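Local coordinates for autoinducer 2-binding protein LsrB (Clostridium saccharobutylicum DSM 13864, PDB 6DSP) that binds the quorum-sensing signal autoinducer-2 in the cleft between its two lobes, as a solute-binding receptor of the LsrB family, at residues 31-34 with 35-38; 199-202 with 203-206. All coordinates share one frame; numbering follows the deposited sequence.

Contact 1 (31-34 with 35-38); sequences TGNA and FFES. With PAV ((2R,4S)-2-methyl-2,3,3,4-tetrahydroxytetrahydrofuran), chain C.
Asn33 caps the first turn of helix 34-50 with its side-chain carbonyl: Phe35 N donates to Asn33 OD1 at 3.1 Å, from above the amide plane and not along a lone pair. With CG anti to the backbone N (chi1 177°), the amide folds forward over the helix start. The same OD1 also bonds to Ser225 OG across the cleft. This cap is the tight part of the contact: Asn33 OD1 also presses on Phe35 CB at 3.3 Å, and behind it the turn is closed by Glu37 N, which gives a nearly straight bond of 3.0 Å to Asn33 O.

On the pocket side, Phe35 CD2 sits 3.5 Å above the centre of the Phe36 ring. Beyond it the ligand methyl, C1, rests 3.5 Å over a face of Phe35, offset toward the rim, and Phe36 CZ approaches PAV O4 edge-on at 3.4 Å.

Toward solvent, where Gly32 is exposed, touches are few. Glu37, bent at chi2, swings its carboxylate back along the loop, and one almost linear bond of 2.9 Å, from Gly32 N to Glu37 OE2, does most of the joining, while Thr31 only brushes that oxygen. The same OE2 is also hydrogen-bonded to Tyr56 OH. The two rings thus offer the ligand mainly nonpolar surface, whereas its hydrogen bonds come from elsewhere, among them Asp110, Asp167 and Lys29.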
loop_
_atom_site.group_PDB
_atom_site.type_symbol
_atom_site.label_atom_id
_atom_site.label_comp_id
_atom_site.label_asym_id
_atom_site.label_seq_id
_atom_site.Cartn_x
_atom_site.Cartn_y
_atom_site.Cartn_z
ATOM N N THR A 31 -8.103 5.056 9.533
ATOM C CA THR A 31 -7.742 6.463 9.667
ATOM C C THR A 31 -6.584 6.620 10.654
ATOM O O THR A 31 -6.233 5.691 11.381
ATOM C CB THR A 31 -8.926 7.272 10.177
ATOM O OG1 THR A 31 -9.360 6.722 11.414
ATOM C CG2 THR A 31 -10.083 7.222 9.164
ATOM N N GLY A 32 -5.955 7.793 10.658
ATOM C CA GLY A 32 -4.931 8.053 11.664
ATOM C C GLY A 32 -3.601 7.354 11.457
ATOM O O GLY A 32 -2.814 7.245 12.398
ATOM N N ASN A 33 -3.383 6.771 10.307
ATOM C CA ASN A 33 -2.085 6.349 9.817
ATOM C C ASN A 33 -1.670 7.328 8.730
ATOM O O ASN A 33 -2.497 7.734 7.906
ATOM C CB ASN A 33 -2.255 4.952 9.224
ATOM C CG ASN A 33 -0.985 4.395 8.603
ATOM O OD1 ASN A 33 -0.641 4.692 7.455
ATOM N ND2 ASN A 33 -0.316 3.518 9.340
ATOM N N ALA A 34 -0.396 7.704 8.737
ATOM C CA ALA A 34 0.065 8.799 7.900
ATOM C C ALA A 34 -0.179 8.552 6.409
ATOM O O ALA A 34 -0.465 9.489 5.665
ATOM C CB ALA A 34 1.544 9.063 8.163
ATOM N N PHE A 35 -0.049 7.304 5.942
ATOM C CA PHE A 35 -0.271 7.009 4.527
ATOM C C PHE A 35 -1.673 7.434 4.119
ATOM O O PHE A 35 -1.874 8.066 3.061
ATOM C CB PHE A 35 -0.100 5.508 4.294
ATOM C CG PHE A 35 -0.360 5.076 2.880
ATOM C CD1 PHE A 35 0.619 5.166 1.883
ATOM C CD2 PHE A 35 -1.623 4.632 2.530
ATOM C CE1 PHE A 35 0.358 4.766 0.573
ATOM C CE2 PHE A 35 -1.904 4.222 1.225
ATOM C CZ PHE A 35 -0.910 4.313 0.243
ATOM N N PHE A 36 -2.660 7.077 4.937
ATOM C CA PHE A 36 -4.057 7.323 4.603
ATOM C C PHE A 36 -4.431 8.771 4.819
ATOM O O PHE A 36 -5.198 9.340 4.032
ATOM C CB PHE A 36 -4.935 6.344 5.382
ATOM C CG PHE A 36 -4.697 4.941 4.924
ATOM C CD1 PHE A 36 -5.194 4.526 3.689
ATOM C CD2 PHE A 36 -3.910 4.052 5.629
ATOM C CE1 PHE A 36 -4.913 3.269 3.177
ATOM C CE2 PHE A 36 -3.643 2.773 5.098
ATOM C CZ PHE A 36 -4.175 2.394 3.878
ATOM N N GLU A 37 -3.868 9.402 5.847
ATOM C CA GLU A 37 -4.129 10.820 6.040
ATOM C C GLU A 37 -3.559 11.636 4.899
ATOM O O GLU A 37 -4.200 12.574 4.417
ATOM C CB GLU A 37 -3.573 11.262 7.389
ATOM C CG GLU A 37 -4.301 10.581 8.560
ATOM C CD GLU A 37 -5.823 10.856 8.589
ATOM O OE1 GLU A 37 -6.260 12.027 8.378
ATOM O OE2 GLU A 37 -6.596 9.877 8.819
ATOM N N SER A 38 -2.344 11.298 4.437
ATOM C CA SER A 38 -1.755 12.012 3.306
ATOM C C SER A 38 -2.517 11.740 2.015
ATOM O O SER A 38 -2.696 12.648 1.183
ATOM C CB SER A 38 -0.286 11.642 3.183
ATOM O OG SER A 38 0.473 12.328 4.169
HETATM O O2 PAV C . 2.482 -0.469 2.270
HETATM C C2 PAV C . 1.327 0.382 2.424
HETATM C C1 PAV C . 1.675 1.883 2.310
HETATM O O5 PAV C . 0.964 0.232 3.906
HETATM C C5 PAV C . -0.361 0.525 4.021
HETATM C C4 PAV C . -0.941 0.640 2.599
HETATM O O4 PAV C . -2.184 -0.050 2.509
HETATM C C3 PAV C . 0.187 0.037 1.755
HETATM O O3 PAV C . 0.188 0.592 0.468
HETATM O O13 PAV C . 0.063 -1.367 1.710
#

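Contact 2 (199-202 with 203-206); sequences DAEQ and AISV
A chi1 of -171° carries the Gln202 chain outward from the helix, extended beyond CG, and lays that CG against Val206 CG2, 3.8 Å away; Val206 brings the methyl into place by setting CG2 anti to its own carbonyl carbon. The two side chains meet at an angle, and the touch involves the aliphatic base of the glutamine, while its amide oxygen, OE1, turns back to bond with Asn197 ND2. On the neighbouring position round the helix, Glu201 bends at chi2 and lies alongside Ile204, both pointing the same way, with Glu201 OE2 3.5 Å from Ile204 CD1. That is a van der Waals approach of a carboxylate oxygen to a methyl at the exposed surface.

These pairs stand on the first two turns of helix 200-213, which follows strand 187-195 in one lobe of the periplasmic binding protein fold. Asp199 is its N-cap: Gln202 N donates at 3.0 Å to Asp199 OD1, which accepts through its anti lone pair, and Ala203 N reaches Asp199 O at 2.8 Å. The negative carboxylate at this end probably also interacts favourably with the helix dipole.

Further along, Val206 N bonds to Gln202 O at 2.8 Å and 174°, whereas the bond from Ile204 N to Ala200 O is weak at 3.4 Å. The buried Ala203 methyl faces inward to Ser196 and Thr226, and Ile204 packs on Gln233 and Asn237 of helix 227-237.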
loop_
_atom_site.group_PDB
_atom_site.type_symbol
_atom_site.label_atom_id
_atom_site.label_comp_id
_atom_site.label_asym_id
_atom_site.label_seq_id
_atom_site.Cartn_x
_atom_site.Cartn_y
_atom_site.Cartn_z
ATOM N N ASP A 199 -1.548 -1.764 13.731
ATOM C CA ASP A 199 -1.671 -1.130 15.028
ATOM C C ASP A 199 -0.294 -0.570 15.398
ATOM O O ASP A 199 0.670 -1.328 15.503
ATOM C CB ASP A 199 -2.147 -2.172 16.037
ATOM C CG ASP A 199 -2.373 -1.561 17.374
ATOM O OD1 ASP A 199 -1.408 -1.224 18.061
ATOM O OD2 ASP A 199 -3.539 -1.291 17.673
ATOM N N ALA A 200 -0.204 0.749 15.577
ATOM C CA ALA A 200 1.085 1.390 15.735
ATOM C C ALA A 200 1.845 0.846 16.945
ATOM O O ALA A 200 3.052 0.570 16.852
ATOM C CB ALA A 200 0.901 2.904 15.808
ATOM N N GLU A 201 1.175 0.678 18.085
ATOM C CA GLU A 201 1.870 0.156 19.257
ATOM C C GLU A 201 2.258 -1.309 19.067
ATOM O O GLU A 201 3.356 -1.726 19.469
ATOM C CB GLU A 201 1.031 0.356 20.529
ATOM C CG GLU A 201 0.725 1.837 20.908
ATOM C CD GLU A 201 1.934 2.615 21.399
ATOM O OE1 GLU A 201 1.909 3.169 22.512
ATOM O OE2 GLU A 201 2.925 2.705 20.670
ATOM N N GLN A 202 1.403 -2.100 18.411
ATOM C CA GLN A 202 1.754 -3.496 18.182
ATOM C C GLN A 202 2.912 -3.632 17.203
ATOM O O GLN A 202 3.701 -4.587 17.303
ATOM C CB GLN A 202 0.533 -4.303 17.693
ATOM C CG GLN A 202 0.940 -5.772 17.699
ATOM C CD GLN A 202 -0.129 -6.780 17.481
ATOM O OE1 GLN A 202 -1.054 -6.557 16.702
ATOM N NE2 GLN A 202 0.006 -7.943 18.155
ATOM N N ALA A 203 3.036 -2.723 16.246
ATOM C CA ALA A 203 4.153 -2.824 15.302
ATOM C C ALA A 203 5.480 -2.635 16.011
ATOM O O ALA A 203 6.473 -3.262 15.628
ATOM C CB ALA A 203 3.984 -1.777 14.219
ATOM N N ILE A 204 5.519 -1.796 17.049
ATOM C CA ILE A 204 6.729 -1.680 17.852
ATOM C C ILE A 204 6.995 -2.979 18.591
ATOM O O ILE A 204 8.130 -3.476 18.616
ATOM C CB ILE A 204 6.631 -0.510 18.847
ATOM C CG1 ILE A 204 6.361 0.789 18.095
ATOM C CG2 ILE A 204 7.881 -0.428 19.723
ATOM C CD1 ILE A 204 5.941 1.948 19.021
ATOM N N SER A 205 5.962 -3.526 19.242
ATOM C CA SER A 205 6.134 -4.741 20.034
ATOM C C SER A 205 6.550 -5.926 19.159
ATOM O O SER A 205 7.459 -6.691 19.506
ATOM C CB SER A 205 4.826 -5.059 20.744
ATOM O OG SER A 205 5.026 -6.194 21.568
ATOM N N VAL A 206 5.881 -6.108 18.026
ATOM C CA VAL A 206 6.291 -7.138 17.070
ATOM C C VAL A 206 7.704 -6.877 16.550
ATOM O O VAL A 206 8.506 -7.814 16.436
ATOM C CB VAL A 206 5.253 -7.243 15.935
ATOM C CG1 VAL A 206 5.777 -8.119 14.783
ATOM C CG2 VAL A 206 3.965 -7.801 16.471
#

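Contacts 1 and 2 both lie at the N-terminal start of a helix and are both closed by an acidic or amide side chain at the N-cap, yet their surroundings differ. Contact 1, partly buried, borders the ligand pocket and joins the loop after strand 23-27 to the start of helix 34-50; contact 2 is a surface contact on helix 200-213, where Ala203 alone is buried and its side chain is about 11 Å from the ligand. Their centres are 16 Å apart. Both share helical backbone bonds; contact 1 adds a carboxylate-to-loop bond and two rings on the ligand, contact 2 aliphatic and carboxylate-methyl touches. Thr226, beside Ala203, directly follows Ser225, the cleft partner of Asn33.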